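Local coordinates for protein GH127 beta-L-arabinofuranoside (Geobacillus stearothermophilus, PDB 4QK0) that hydrolyses beta-L-arabinofuranosides as a family 127 glycoside hydrolase, probably releasing L-arabinose from the ends of plant sugar chains, at residues A[170-175]-A[208-213]; A[178-183]-A[214-219]; A[534-539]-A[577-582]; A[595-600]-A[624-629]. One frame throughout, in Å; residues are numbered along the deposited sequence.

Contact 1. Residues A[170-175]-A[208-213]; sequences YADYIG and ENYLKL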
loop_
_atom_site.group_PDB
_atom_site.type_symbol
_atom_site.label_atom_id
_atom_site.label_comp_id
_atom_site.label_asym_id
_atom_site.label_seq_id
_atom_site.Cartn_x
_atom_site.Cartn_y
_atom_site.Cartn_z
ATOM N N TYR A 170 29.003 1.336 -33.934
ATOM C CA TYR A 170 27.571 1.315 -33.600
ATOM C C TYR A 170 27.114 2.757 -33.308
ATOM O O TYR A 170 26.118 3.219 -33.863
ATOM C CB TYR A 170 27.330 0.365 -32.418
ATOM C CG TYR A 170 25.900 -0.009 -32.123
ATOM C CD1 TYR A 170 24.857 0.419 -32.895
ATOM C CD2 TYR A 170 25.612 -0.858 -31.065
ATOM C CE1 TYR A 170 23.555 0.062 -32.620
ATOM C CE2 TYR A 170 24.305 -1.265 -30.773
ATOM C CZ TYR A 170 23.282 -0.798 -31.541
ATOM O OH TYR A 170 21.991 -1.173 -31.284
ATOM N N ALA A 171 27.868 3.491 -32.494
ATOM C CA ALA A 171 27.487 4.900 -32.177
ATOM C C ALA A 171 27.339 5.759 -33.459
ATOM O O ALA A 171 26.386 6.531 -33.627
ATOM C CB ALA A 171 28.516 5.511 -31.247
ATOM N N ASP A 172 28.257 5.568 -34.402
ATOM C CA ASP A 172 28.154 6.274 -35.701
ATOM C C ASP A 172 26.909 5.857 -36.435
ATOM O O ASP A 172 26.196 6.719 -36.982
ATOM C CB ASP A 172 29.385 6.003 -36.613
ATOM C CG ASP A 172 30.699 6.491 -36.001
ATOM O OD1 ASP A 172 30.695 7.386 -35.125
ATOM O OD2 ASP A 172 31.745 5.914 -36.377
ATOM N N TYR A 173 26.637 4.548 -36.481
ATOM C CA TYR A 173 25.418 4.079 -37.157
ATOM C C TYR A 173 24.196 4.708 -36.499
ATOM O O TYR A 173 23.292 5.257 -37.184
ATOM C CB TYR A 173 25.336 2.548 -37.150
ATOM C CG TYR A 173 24.027 2.034 -37.676
ATOM C CD1 TYR A 173 23.559 2.398 -38.919
ATOM C CD2 TYR A 173 23.200 1.215 -36.868
ATOM C CE1 TYR A 173 22.315 1.970 -39.361
ATOM C CE2 TYR A 173 21.950 0.784 -37.296
ATOM C CZ TYR A 173 21.500 1.160 -38.505
ATOM O OH TYR A 173 20.262 0.710 -38.920
ATOM N N ILE A 174 24.166 4.696 -35.163
ATOM C CA ILE A 174 23.020 5.281 -34.445
ATOM C C ILE A 174 22.808 6.768 -34.848
ATOM O O ILE A 174 21.703 7.240 -35.013
ATOM C CB ILE A 174 23.235 5.150 -32.929
ATOM C CG1 ILE A 174 23.053 3.678 -32.511
ATOM C CG2 ILE A 174 22.292 6.085 -32.143
ATOM C CD1 ILE A 174 23.556 3.419 -31.126
ATOM N N GLY A 175 23.918 7.467 -35.002
ATOM C CA GLY A 175 23.940 8.866 -35.462
ATOM C C GLY A 175 23.356 9.070 -36.837
ATOM O O GLY A 175 22.763 10.085 -37.092
ATOM N N GLU A 208 33.105 15.056 -31.526
ATOM C CA GLU A 208 31.955 15.928 -31.257
ATOM C C GLU A 208 30.619 15.411 -31.750
ATOM O O GLU A 208 29.572 15.866 -31.275
ATOM C CB GLU A 208 32.154 17.308 -31.914
ATOM C CG GLU A 208 33.420 18.046 -31.492
ATOM C CD GLU A 208 33.206 19.025 -30.354
ATOM O OE1 GLU A 208 32.058 19.486 -30.177
ATOM O OE2 GLU A 208 34.189 19.340 -29.641
ATOM N N ASN A 209 30.608 14.516 -32.732
ATOM C CA ASN A 209 29.316 13.949 -33.148
ATOM C C ASN A 209 28.566 13.297 -31.974
ATOM O O ASN A 209 27.352 13.338 -31.926
ATOM C CB ASN A 209 29.507 12.891 -34.210
ATOM C CG ASN A 209 30.123 13.436 -35.498
ATOM O OD1 ASN A 209 30.097 14.640 -35.758
ATOM N ND2 ASN A 209 30.584 12.526 -36.350
ATOM N N TYR A 210 29.320 12.705 -31.046
ATOM C CA TYR A 210 28.760 11.926 -29.954
ATOM C C TYR A 210 28.114 12.877 -28.949
ATOM O O TYR A 210 26.984 12.642 -28.448
ATOM C CB TYR A 210 29.836 11.026 -29.305
ATOM C CG TYR A 210 30.437 10.010 -30.277
ATOM C CD1 TYR A 210 29.702 9.501 -31.328
ATOM C CD2 TYR A 210 31.736 9.563 -30.139
ATOM C CE1 TYR A 210 30.240 8.567 -32.210
ATOM C CE2 TYR A 210 32.287 8.649 -31.034
ATOM C CZ TYR A 210 31.539 8.166 -32.077
ATOM O OH TYR A 210 32.065 7.241 -32.983
ATOM N N LEU A 211 28.802 13.975 -28.711
ATOM C CA LEU A 211 28.288 15.045 -27.849
ATOM C C LEU A 211 27.029 15.655 -28.409
ATOM O O LEU A 211 26.014 15.769 -27.712
ATOM C CB LEU A 211 29.346 16.099 -27.653
ATOM C CG LEU A 211 28.894 17.320 -26.888
ATOM C CD1 LEU A 211 28.657 16.948 -25.446
ATOM C CD2 LEU A 211 29.976 18.383 -26.977
ATOM N N LYS A 212 27.022 15.901 -29.706
ATOM C CA LYS A 212 25.817 16.420 -30.345
ATOM C C LYS A 212 24.633 15.430 -30.427
ATOM O O LYS A 212 23.475 15.807 -30.402
ATOM C CB LYS A 212 26.175 16.893 -31.732
ATOM C CG LYS A 212 27.017 18.161 -31.695
ATOM C CD LYS A 212 26.698 19.035 -32.901
ATOM C CE LYS A 212 27.614 18.771 -34.077
ATOM N NZ LYS A 212 28.716 19.781 -34.078
ATOM N N LEU A 213 24.951 14.160 -30.600
ATOM C CA LEU A 213 23.935 13.146 -30.648
ATOM C C LEU A 213 23.259 13.022 -29.234
ATOM O O LEU A 213 22.057 13.027 -29.128
ATOM C CB LEU A 213 24.589 11.818 -31.091
ATOM C CG LEU A 213 23.628 10.669 -31.260
ATOM C CD1 LEU A 213 22.584 11.046 -32.281
ATOM C CD2 LEU A 213 24.359 9.412 -31.683
HETATM O O HOH W 1 29.264 9.655 -35.898
#
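Segments 170-175 and 208-213, on helices 162-177 and 208-220 of the helical catalytic domain, cross at 52° with axes 10.5 Å apart. Tyr210 reaches across: its CG lies anti to its own carbonyl carbon (chi1 -61°), which swings the ring towards the first helix. Tyr210 OH donates a short hydrogen bond of 2.5 Å to Asp172 OD1. Asp172 also has its CG anti to the carbonyl carbon, and its carboxylate plane is tilted only slightly from that of the tyrosine ring; even so, the hydroxyl meets OD1 from above the carboxylate plane, 35° out of it. Beside this polar tip, Ala171 CB approaches the ring obliquely, 3.6 Å from Tyr210 CE1. Farther along, Leu213, with CG anti to the backbone N, sends CD2 to within 3.8 Å of Gly175 CA and 3.9 Å of Ile174 CG2, the Leu213 and Ile174 side chains crossing at about a right angle. A water gives its hydrogen to Asp172 OD1 at 2.8 Å and accepts one from Asn209 ND2. Two donors thus converge on OD1, which would probably favour the ionised carboxylate and fix the Tyr210 hydroxyl at the margin of an otherwise apolar interface.

Contact 2. Residues A[178-183]-A[214-219]; sequences FGRGEG and SQYFID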
loop_
_atom_site.group_PDB
_atom_site.type_symbol
_atom_site.label_atom_id
_atom_site.label_comp_id
_atom_site.label_asym_id
_atom_site.label_seq_id
_atom_site.Cartn_x
_atom_site.Cartn_y
_atom_site.Cartn_z
ATOM N N PHE A 178 19.203 8.238 -36.135
ATOM C CA PHE A 178 18.382 9.139 -35.315
ATOM C C PHE A 178 18.725 10.618 -35.452
ATOM O O PHE A 178 19.894 11.012 -35.343
ATOM C CB PHE A 178 18.487 8.743 -33.843
ATOM C CG PHE A 178 17.869 7.411 -33.572
ATOM C CD1 PHE A 178 16.530 7.305 -33.341
ATOM C CD2 PHE A 178 18.631 6.268 -33.649
ATOM C CE1 PHE A 178 15.947 6.077 -33.127
ATOM C CE2 PHE A 178 18.066 5.023 -33.426
ATOM C CZ PHE A 178 16.717 4.926 -33.174
ATOM N N GLY A 179 17.697 11.438 -35.622
ATOM C CA GLY A 179 17.907 12.875 -35.660
ATOM C C GLY A 179 16.750 13.588 -36.297
ATOM O O GLY A 179 15.712 12.979 -36.547
ATOM N N ARG A 180 16.948 14.875 -36.605
ATOM C CA ARG A 180 15.897 15.675 -37.226
ATOM C C ARG A 180 16.039 15.730 -38.735
ATOM O O ARG A 180 15.203 16.297 -39.414
ATOM C CB ARG A 180 15.922 17.068 -36.631
ATOM C CG ARG A 180 15.841 17.071 -35.125
ATOM C CD ARG A 180 15.927 18.461 -34.517
ATOM N NE ARG A 180 14.943 19.414 -34.996
ATOM C CZ ARG A 180 13.851 19.826 -34.341
ATOM N NH1 ARG A 180 13.533 19.369 -33.133
ATOM N NH2 ARG A 180 13.055 20.732 -34.920
ATOM N N GLY A 181 17.090 15.104 -39.260
ATOM C CA GLY A 181 17.437 15.194 -40.689
ATOM C C GLY A 181 16.535 14.376 -41.592
ATOM O O GLY A 181 15.678 13.622 -41.113
ATOM N N GLU A 182 16.739 14.518 -42.908
ATOM C CA GLU A 182 15.973 13.760 -43.909
ATOM C C GLU A 182 16.206 12.256 -43.745
ATOM O O GLU A 182 17.353 11.820 -43.599
ATOM C CB GLU A 182 16.360 14.173 -45.345
ATOM C CG GLU A 182 15.490 13.586 -46.477
ATOM C CD GLU A 182 13.999 14.066 -46.492
ATOM O OE1 GLU A 182 13.480 14.729 -45.538
ATOM O OE2 GLU A 182 13.315 13.787 -47.509
ATOM N N GLY A 183 15.114 11.489 -43.747
ATOM C CA GLY A 183 15.189 10.018 -43.607
ATOM C C GLY A 183 15.604 9.530 -42.207
ATOM O O GLY A 183 15.743 8.341 -42.009
ATOM N N SER A 214 24.064 12.988 -28.188
ATOM C CA SER A 214 23.565 13.053 -26.806
ATOM C C SER A 214 22.640 14.229 -26.624
ATOM O O SER A 214 21.482 14.076 -26.213
ATOM C CB SER A 214 24.728 13.144 -25.816
ATOM O OG SER A 214 24.280 13.153 -24.459
ATOM N N GLN A 215 23.094 15.415 -27.031
ATOM C CA GLN A 215 22.240 16.619 -26.981
ATOM C C GLN A 215 20.964 16.477 -27.771
ATOM O O GLN A 215 19.886 16.924 -27.321
ATOM C CB GLN A 215 23.003 17.865 -27.493
ATOM C CG GLN A 215 22.278 19.180 -27.201
ATOM C CD GLN A 215 22.348 19.543 -25.717
ATOM O OE1 GLN A 215 23.444 19.680 -25.170
ATOM N NE2 GLN A 215 21.189 19.681 -25.046
ATOM N N TYR A 216 21.058 15.878 -28.961
ATOM C CA TYR A 216 19.877 15.680 -29.765
ATOM C C TYR A 216 18.833 14.823 -28.991
ATOM O O TYR A 216 17.650 15.123 -28.971
ATOM C CB TYR A 216 20.166 15.007 -31.151
ATOM C CG TYR A 216 18.930 14.298 -31.611
ATOM C CD1 TYR A 216 17.861 14.988 -32.128
ATOM C CD2 TYR A 216 18.772 12.930 -31.381
ATOM C CE1 TYR A 216 16.693 14.318 -32.479
ATOM C CE2 TYR A 216 17.622 12.264 -31.738
ATOM C CZ TYR A 216 16.594 12.940 -32.245
ATOM O OH TYR A 216 15.432 12.244 -32.554
ATOM N N PHE A 217 19.274 13.713 -28.416
ATOM C CA PHE A 217 18.315 12.786 -27.744
ATOM C C PHE A 217 17.582 13.468 -26.561
ATOM O O PHE A 217 16.397 13.335 -26.391
ATOM C CB PHE A 217 19.073 11.553 -27.243
ATOM C CG PHE A 217 19.319 10.491 -28.311
ATOM C CD1 PHE A 217 18.294 9.973 -29.048
ATOM C CD2 PHE A 217 20.576 10.022 -28.535
ATOM C CE1 PHE A 217 18.512 8.972 -29.985
ATOM C CE2 PHE A 217 20.809 9.015 -29.446
ATOM C CZ PHE A 217 19.778 8.486 -30.191
ATOM N N ILE A 218 18.336 14.227 -25.794
ATOM C CA ILE A 218 17.798 15.013 -24.704
ATOM C C ILE A 218 16.859 16.131 -25.175
ATOM O O ILE A 218 15.773 16.286 -24.615
ATOM C CB ILE A 218 18.953 15.574 -23.839
ATOM C CG1 ILE A 218 19.680 14.441 -23.106
ATOM C CG2 ILE A 218 18.471 16.620 -22.862
ATOM C CD1 ILE A 218 18.827 13.650 -22.138
ATOM N N ASP A 219 17.243 16.882 -26.207
ATOM C CA ASP A 219 16.381 17.985 -26.673
ATOM C C ASP A 219 15.151 17.505 -27.366
ATOM O O ASP A 219 14.154 18.202 -27.359
ATOM C CB ASP A 219 17.123 18.994 -27.598
ATOM C CG ASP A 219 18.221 19.725 -26.880
ATOM O OD1 ASP A 219 18.143 19.891 -25.618
ATOM O OD2 ASP A 219 19.174 20.151 -27.577
#
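In the catalytic domain, whose clan is built of six helical hairpins in an (alpha/alpha)6 barrel, the loop leaving helix 162-177 folds back onto helix 208-220 through a CH-pi contact. Gly179 CA lies over one face of the Tyr216 ring, 3.8 Å from its centroid and 19° off the ring normal. Separately, at the backbone angles of Gly179 a CB would be jammed against the carbonyl oxygen of Phe178. This is the tight part, continued inward by Phe178: its CB stands 4.2 Å from Tyr216 CE2 and 3.9 Å from Phe217 CE1, and the Phe178 and Phe217 rings meet obliquely, planes at 52°. Leu141 of helix 140-158 touches both phenylalanines. The outer side is looser. Here Arg180 is exposed and touches Tyr216 with its aliphatic part alone, Arg180 CG lying 3.9 Å from Tyr216 CE1; its chain then bends at chi3 and NH1 bonds to Gln220 OE1. The phenol oxygen of Tyr216 is held elsewhere, by Gly187 O. An alanine in place of Tyr216 would probably loosen the loop, since the face under Gly179 and the bond to Gly187 would both go. Within the helix, Tyr216 CD2 lies 3.8 Å above the plane of the Phe217 ring, offset toward its rim.

Contact 3. Residues A[534-539]-A[577-582]; sequences VERIKA and RDAKLE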
loop_
_atom_site.group_PDB
_atom_site.type_symbol
_atom_site.label_atom_id
_atom_site.label_comp_id
_atom_site.label_asym_id
_atom_site.label_seq_id
_atom_site.Cartn_x
_atom_site.Cartn_y
_atom_site.Cartn_z
ATOM N N VAL A 534 25.978 10.804 18.093
ATOM C CA VAL A 534 24.746 10.122 17.627
ATOM C C VAL A 534 23.706 11.199 17.428
ATOM O O VAL A 534 23.443 11.909 18.330
ATOM C CB VAL A 534 24.205 9.093 18.635
ATOM C CG1 VAL A 534 22.845 8.522 18.173
ATOM C CG2 VAL A 534 25.189 7.949 18.779
ATOM N N GLU A 535 23.123 11.291 16.256
ATOM C CA GLU A 535 22.122 12.262 16.018
ATOM C C GLU A 535 20.721 11.620 15.863
ATOM O O GLU A 535 20.572 10.560 15.284
ATOM C CB GLU A 535 22.406 12.992 14.708
ATOM C CG GLU A 535 23.726 13.737 14.627
ATOM C CD GLU A 535 23.727 15.125 15.290
ATOM O OE1 GLU A 535 22.824 15.443 16.124
ATOM O OE2 GLU A 535 24.699 15.882 15.004
ATOM N N ARG A 536 19.713 12.334 16.347
ATOM C CA ARG A 536 18.309 12.009 16.150
ATOM C C ARG A 536 17.829 12.814 14.951
ATOM O O ARG A 536 17.741 14.032 15.032
ATOM C CB ARG A 536 17.497 12.427 17.385
ATOM C CG ARG A 536 17.559 11.467 18.579
ATOM C CD ARG A 536 16.674 12.033 19.715
ATOM N NE ARG A 536 16.438 11.136 20.833
ATOM C CZ ARG A 536 17.347 10.834 21.767
ATOM N NH1 ARG A 536 18.584 11.363 21.740
ATOM N NH2 ARG A 536 17.034 9.987 22.738
ATOM N N ILE A 537 17.536 12.164 13.843
ATOM C CA ILE A 537 17.135 12.886 12.660
ATOM C C ILE A 537 15.602 12.972 12.574
ATOM O O ILE A 537 14.907 11.951 12.734
ATOM C CB ILE A 537 17.686 12.182 11.416
ATOM C CG1 ILE A 537 19.231 12.005 11.515
ATOM C CG2 ILE A 537 17.329 12.959 10.167
ATOM C CD1 ILE A 537 20.009 13.300 11.690
ATOM N N LYS A 538 15.096 14.161 12.278
ATOM C CA LYS A 538 13.698 14.392 12.033
ATOM C C LYS A 538 13.408 14.727 10.584
ATOM O O LYS A 538 14.190 15.414 9.937
ATOM C CB LYS A 538 13.212 15.555 12.881
ATOM C CG LYS A 538 13.288 15.313 14.372
ATOM C CD LYS A 538 12.330 14.248 14.911
ATOM C CE LYS A 538 10.863 14.547 14.528
ATOM N NZ LYS A 538 9.867 13.553 14.982
ATOM N N ALA A 539 12.295 14.226 10.067
ATOM C CA ALA A 539 11.894 14.553 8.717
ATOM C C ALA A 539 10.993 15.759 8.707
ATOM O O ALA A 539 10.295 16.050 9.682
ATOM C CB ALA A 539 11.198 13.425 8.053
ATOM N N ARG A 577 12.894 11.310 24.012
ATOM C CA ARG A 577 13.812 12.416 23.574
ATOM C C ARG A 577 15.080 12.500 24.425
ATOM O O ARG A 577 16.139 12.824 23.921
ATOM C CB ARG A 577 13.106 13.827 23.545
ATOM C CG ARG A 577 12.673 14.418 24.899
ATOM C CD ARG A 577 11.546 13.588 25.519
ATOM N NE ARG A 577 11.903 12.617 26.576
ATOM C CZ ARG A 577 11.034 11.706 27.040
ATOM N NH1 ARG A 577 9.795 11.623 26.533
ATOM N NH2 ARG A 577 11.384 10.881 28.010
ATOM N N ASP A 578 14.948 12.199 25.704
ATOM C CA ASP A 578 16.034 12.384 26.641
ATOM C C ASP A 578 16.928 11.198 26.792
ATOM O O ASP A 578 17.897 11.292 27.524
ATOM C CB ASP A 578 15.477 12.653 28.040
ATOM C CG ASP A 578 14.670 11.449 28.606
ATOM O OD1 ASP A 578 15.036 10.264 28.367
ATOM O OD2 ASP A 578 13.658 11.693 29.298
ATOM N N ALA A 579 16.541 10.060 26.219
ATOM C CA ALA A 579 17.287 8.836 26.415
ATOM C C ALA A 579 18.700 9.045 25.936
ATOM O O ALA A 579 18.933 9.714 24.931
ATOM C CB ALA A 579 16.669 7.680 25.660
ATOM N N LYS A 580 19.642 8.521 26.706
ATOM C CA LYS A 580 21.044 8.789 26.489
ATOM C C LYS A 580 21.622 7.702 25.624
ATOM O O LYS A 580 21.654 6.536 25.992
ATOM C CB LYS A 580 21.752 8.980 27.830
ATOM C CG LYS A 580 21.106 10.094 28.659
ATOM C CD LYS A 580 21.274 11.503 28.096
ATOM C CE LYS A 580 22.350 12.243 28.861
ATOM N NZ LYS A 580 21.924 12.650 30.224
ATOM N N LEU A 581 22.033 8.106 24.431
ATOM C CA LEU A 581 22.497 7.167 23.440
ATOM C C LEU A 581 24.019 7.127 23.444
ATOM O O LEU A 581 24.661 8.127 23.720
ATOM C CB LEU A 581 21.984 7.553 22.059
ATOM C CG LEU A 581 20.560 7.453 21.559
ATOM C CD1 LEU A 581 19.595 7.235 22.687
ATOM C CD2 LEU A 581 20.154 8.644 20.695
ATOM N N GLU A 582 24.580 5.960 23.149
ATOM C CA GLU A 582 26.019 5.730 23.168
ATOM C C GLU A 582 26.369 4.902 21.944
ATOM O O GLU A 582 25.550 4.154 21.460
ATOM C CB GLU A 582 26.463 4.947 24.411
ATOM C CG GLU A 582 26.078 5.535 25.772
ATOM C CD GLU A 582 27.056 6.586 26.296
ATOM O OE1 GLU A 582 26.968 6.970 27.489
ATOM O OE2 GLU A 582 27.920 7.039 25.527
HETATM O O HOH W 2 21.121 10.715 23.966
#
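The C-terminal beta domain carries this contact, which joins strand 534-539 to the irregular part of strand 574-586; the two meet through side chains of the first strand set against backbone carbonyls and Leu581 of 577-582. Arg536 has its CG anti to the carbonyl carbon and its chain extended from CG to NE, carrying the guanidinium into a pocket of backbone oxygens. Arg536 NH2 donates to Ala579 O at 2.9 Å, nearly straight (167°), in the guanidinium plane and on a carbonyl lone pair, and it also bonds to Pro576 O. Arg577 O stands over the centre of one face of the Arg536 guanidinium, 3.1 Å above the plane, where it forms no hydrogen bond but would probably steady the positive charge. The opposite face is covered by Leu581, whose CD2 comes to 3.3 Å from Arg536 NH1. Leu581 CD2 also meets Val534 CG1 at 3.7 Å, the two side chains crossing at about a right angle. Farther on, Lys538 and Ala539 pair with a strand of the second subunit. Beside the guanidinium edge, in its plane, a water donates to Ala579 O at 2.6 Å, accepts from Leu581 N at 2.8 Å, and receives a weak bond from Arg536 NH1.

Contact 4. Residues A[595-600]-A[624-629]; sequences VITGIA and PFRAIP
Ile596 O is gripped twice: Ala627 N donates to it at 2.8 Å, in the carbonyl plane and nearly straight (164°), and Arg626 CA adds a CA-H...O contact at 3.4 Å. The ladder continues through Ile596 N to Ala627 O; then Phe625 N gives 2.8 Å to Gly598 O, but the return bond from Gly598 N to Phe625 O is longer, at 3.3 Å. Phe625 holds its CG in the crowded position between backbone N and carbonyl carbon (chi1 76°), which brings the ring over the Gly598 backbone. Gly598 N sits 3.7 Å above one face of the Phe625 ring, near the rim, and Ala600 CB lies 3.9 Å from Phe625 CD2; a side chain on Gly598 would run into the ring. An alanine replacing Phe625 would probably lose the ring's cover over the Gly598 backbone and the packing against Ala600. On the other face, Thr597 and Arg626, the non-hydrogen-bonded pair, lie side by side, Thr597 CG2 4.0 Å from Arg626 CG, while Arg626 NH2 reaches a salt bridge with Asp565. Phe625 across from Gly598 matches the aromatic rescue of glycine described for antiparallel sheets, here between strands 593-603 and 620-629 of the C-terminal domain.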
loop_
_atom_site.group_PDB
_atom_site.type_symbol
_atom_site.label_atom_id
_atom_site.label_comp_id
_atom_site.label_asym_id
_atom_site.label_seq_id
_atom_site.Cartn_x
_atom_site.Cartn_y
_atom_site.Cartn_z
ATOM N N VAL A 595 27.974 0.207 16.781
ATOM C CA VAL A 595 26.556 0.013 17.119
ATOM C C VAL A 595 26.149 1.140 18.011
ATOM O O VAL A 595 26.987 1.766 18.647
ATOM C CB VAL A 595 26.286 -1.323 17.827
ATOM C CG1 VAL A 595 26.778 -2.464 16.992
ATOM C CG2 VAL A 595 26.963 -1.357 19.186
ATOM N N ILE A 596 24.840 1.406 18.068
ATOM C CA ILE A 596 24.302 2.457 18.950
ATOM C C ILE A 596 23.360 1.825 19.957
ATOM O O ILE A 596 22.555 0.968 19.596
ATOM C CB ILE A 596 23.555 3.510 18.130
ATOM C CG1 ILE A 596 24.557 4.284 17.286
ATOM C CG2 ILE A 596 22.745 4.436 19.028
ATOM C CD1 ILE A 596 23.915 5.191 16.302
ATOM N N THR A 597 23.485 2.209 21.229
ATOM C CA THR A 597 22.694 1.588 22.274
ATOM C C THR A 597 22.068 2.641 23.118
ATOM O O THR A 597 22.568 3.746 23.216
ATOM C CB THR A 597 23.505 0.581 23.165
ATOM O OG1 THR A 597 24.509 1.279 23.891
ATOM C CG2 THR A 597 24.183 -0.517 22.340
ATOM N N GLY A 598 20.989 2.252 23.777
ATOM C CA GLY A 598 20.283 3.130 24.715
ATOM C C GLY A 598 19.100 2.420 25.321
ATOM O O GLY A 598 18.987 1.177 25.271
ATOM N N ILE A 599 18.213 3.204 25.898
ATOM C CA ILE A 599 17.051 2.673 26.628
ATOM C C ILE A 599 15.825 3.203 25.935
ATOM O O ILE A 599 15.638 4.380 25.904
ATOM C CB ILE A 599 17.023 3.130 28.131
ATOM C CG1 ILE A 599 18.276 2.663 28.893
ATOM C CG2 ILE A 599 15.788 2.595 28.894
ATOM C CD1 ILE A 599 18.504 1.167 28.875
ATOM N N ALA A 600 14.976 2.326 25.446
ATOM C CA ALA A 600 13.680 2.713 24.927
ATOM C C ALA A 600 12.532 2.183 25.817
ATOM O O ALA A 600 12.767 1.589 26.868
ATOM C CB ALA A 600 13.538 2.170 23.517
ATOM N N PRO A 624 16.397 -2.053 27.085
ATOM C CA PRO A 624 17.580 -1.685 26.314
ATOM C C PRO A 624 17.296 -1.874 24.813
ATOM O O PRO A 624 16.474 -2.735 24.470
ATOM C CB PRO A 624 18.618 -2.737 26.751
ATOM C CG PRO A 624 17.780 -3.968 27.030
ATOM C CD PRO A 624 16.463 -3.451 27.586
ATOM N N PHE A 625 17.901 -1.055 23.933
ATOM C CA PHE A 625 17.886 -1.355 22.477
ATOM C C PHE A 625 19.245 -1.265 21.883
ATOM O O PHE A 625 20.095 -0.542 22.370
ATOM C CB PHE A 625 16.972 -0.436 21.657
ATOM C CG PHE A 625 17.526 0.925 21.434
ATOM C CD1 PHE A 625 18.294 1.258 20.306
ATOM C CD2 PHE A 625 17.250 1.905 22.352
ATOM C CE1 PHE A 625 18.776 2.561 20.130
ATOM C CE2 PHE A 625 17.737 3.186 22.180
ATOM C CZ PHE A 625 18.479 3.513 21.066
ATOM N N ARG A 626 19.361 -1.876 20.732
ATOM C CA ARG A 626 20.540 -1.785 19.947
ATOM C C ARG A 626 20.245 -1.558 18.486
ATOM O O ARG A 626 19.413 -2.267 17.861
ATOM C CB ARG A 626 21.361 -3.079 20.102
ATOM C CG ARG A 626 22.717 -2.910 19.458
ATOM C CD ARG A 626 23.728 -3.884 20.018
ATOM N NE ARG A 626 23.558 -5.146 19.335
ATOM C CZ ARG A 626 24.474 -6.098 19.279
ATOM N NH1 ARG A 626 25.657 -5.903 19.847
ATOM N NH2 ARG A 626 24.199 -7.231 18.650
ATOM N N ALA A 627 20.994 -0.611 17.903
ATOM C CA ALA A 627 20.809 -0.265 16.516
ATOM C C ALA A 627 22.104 -0.564 15.776
ATOM O O ALA A 627 23.182 -0.354 16.309
ATOM C CB ALA A 627 20.401 1.196 16.383
ATOM N N ILE A 628 21.962 -0.992 14.529
ATOM C CA ILE A 628 23.072 -1.257 13.649
ATOM C C ILE A 628 22.920 -0.463 12.324
ATOM O O ILE A 628 21.858 0.102 12.063
ATOM C CB ILE A 628 23.158 -2.763 13.301
ATOM C CG1 ILE A 628 21.838 -3.265 12.696
ATOM C CG2 ILE A 628 23.481 -3.575 14.559
ATOM C CD1 ILE A 628 22.003 -4.026 11.432
ATOM N N PRO A 629 23.990 -0.415 11.493
ATOM C CA PRO A 629 23.912 0.322 10.264
ATOM C C PRO A 629 22.897 -0.260 9.327
ATOM O O PRO A 629 22.840 -1.486 9.161
ATOM C CB PRO A 629 25.338 0.148 9.666
ATOM C CG PRO A 629 26.214 0.055 10.839
ATOM C CD PRO A 629 25.399 -0.766 11.813
#

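How the contacts relate
From the N terminus, the chain first lays down 170-175 and 178-183, then returns with 208-213 and 214-219, so contacts 1 and 2 cross: each closes a loop of some thirty residues that includes helix 194-205. Both use helix 208-220 and touch where Ile174 CG2 packs on Phe217 CZ in the catalytic domain. Contacts 3 and 4 follow in series beyond the chain's centre, about 53 to 55 Å away between centres. In the C-terminal domain contact 3, closing a 37-residue loop, joins strand 534-539 to 574-586, and contact 4, closing a 23-residue one, pairs 593-603 with 620-629. A probable hydrogen bond from Thr597 N to Glu582 O links neighbouring strands 574-586 and 593-603.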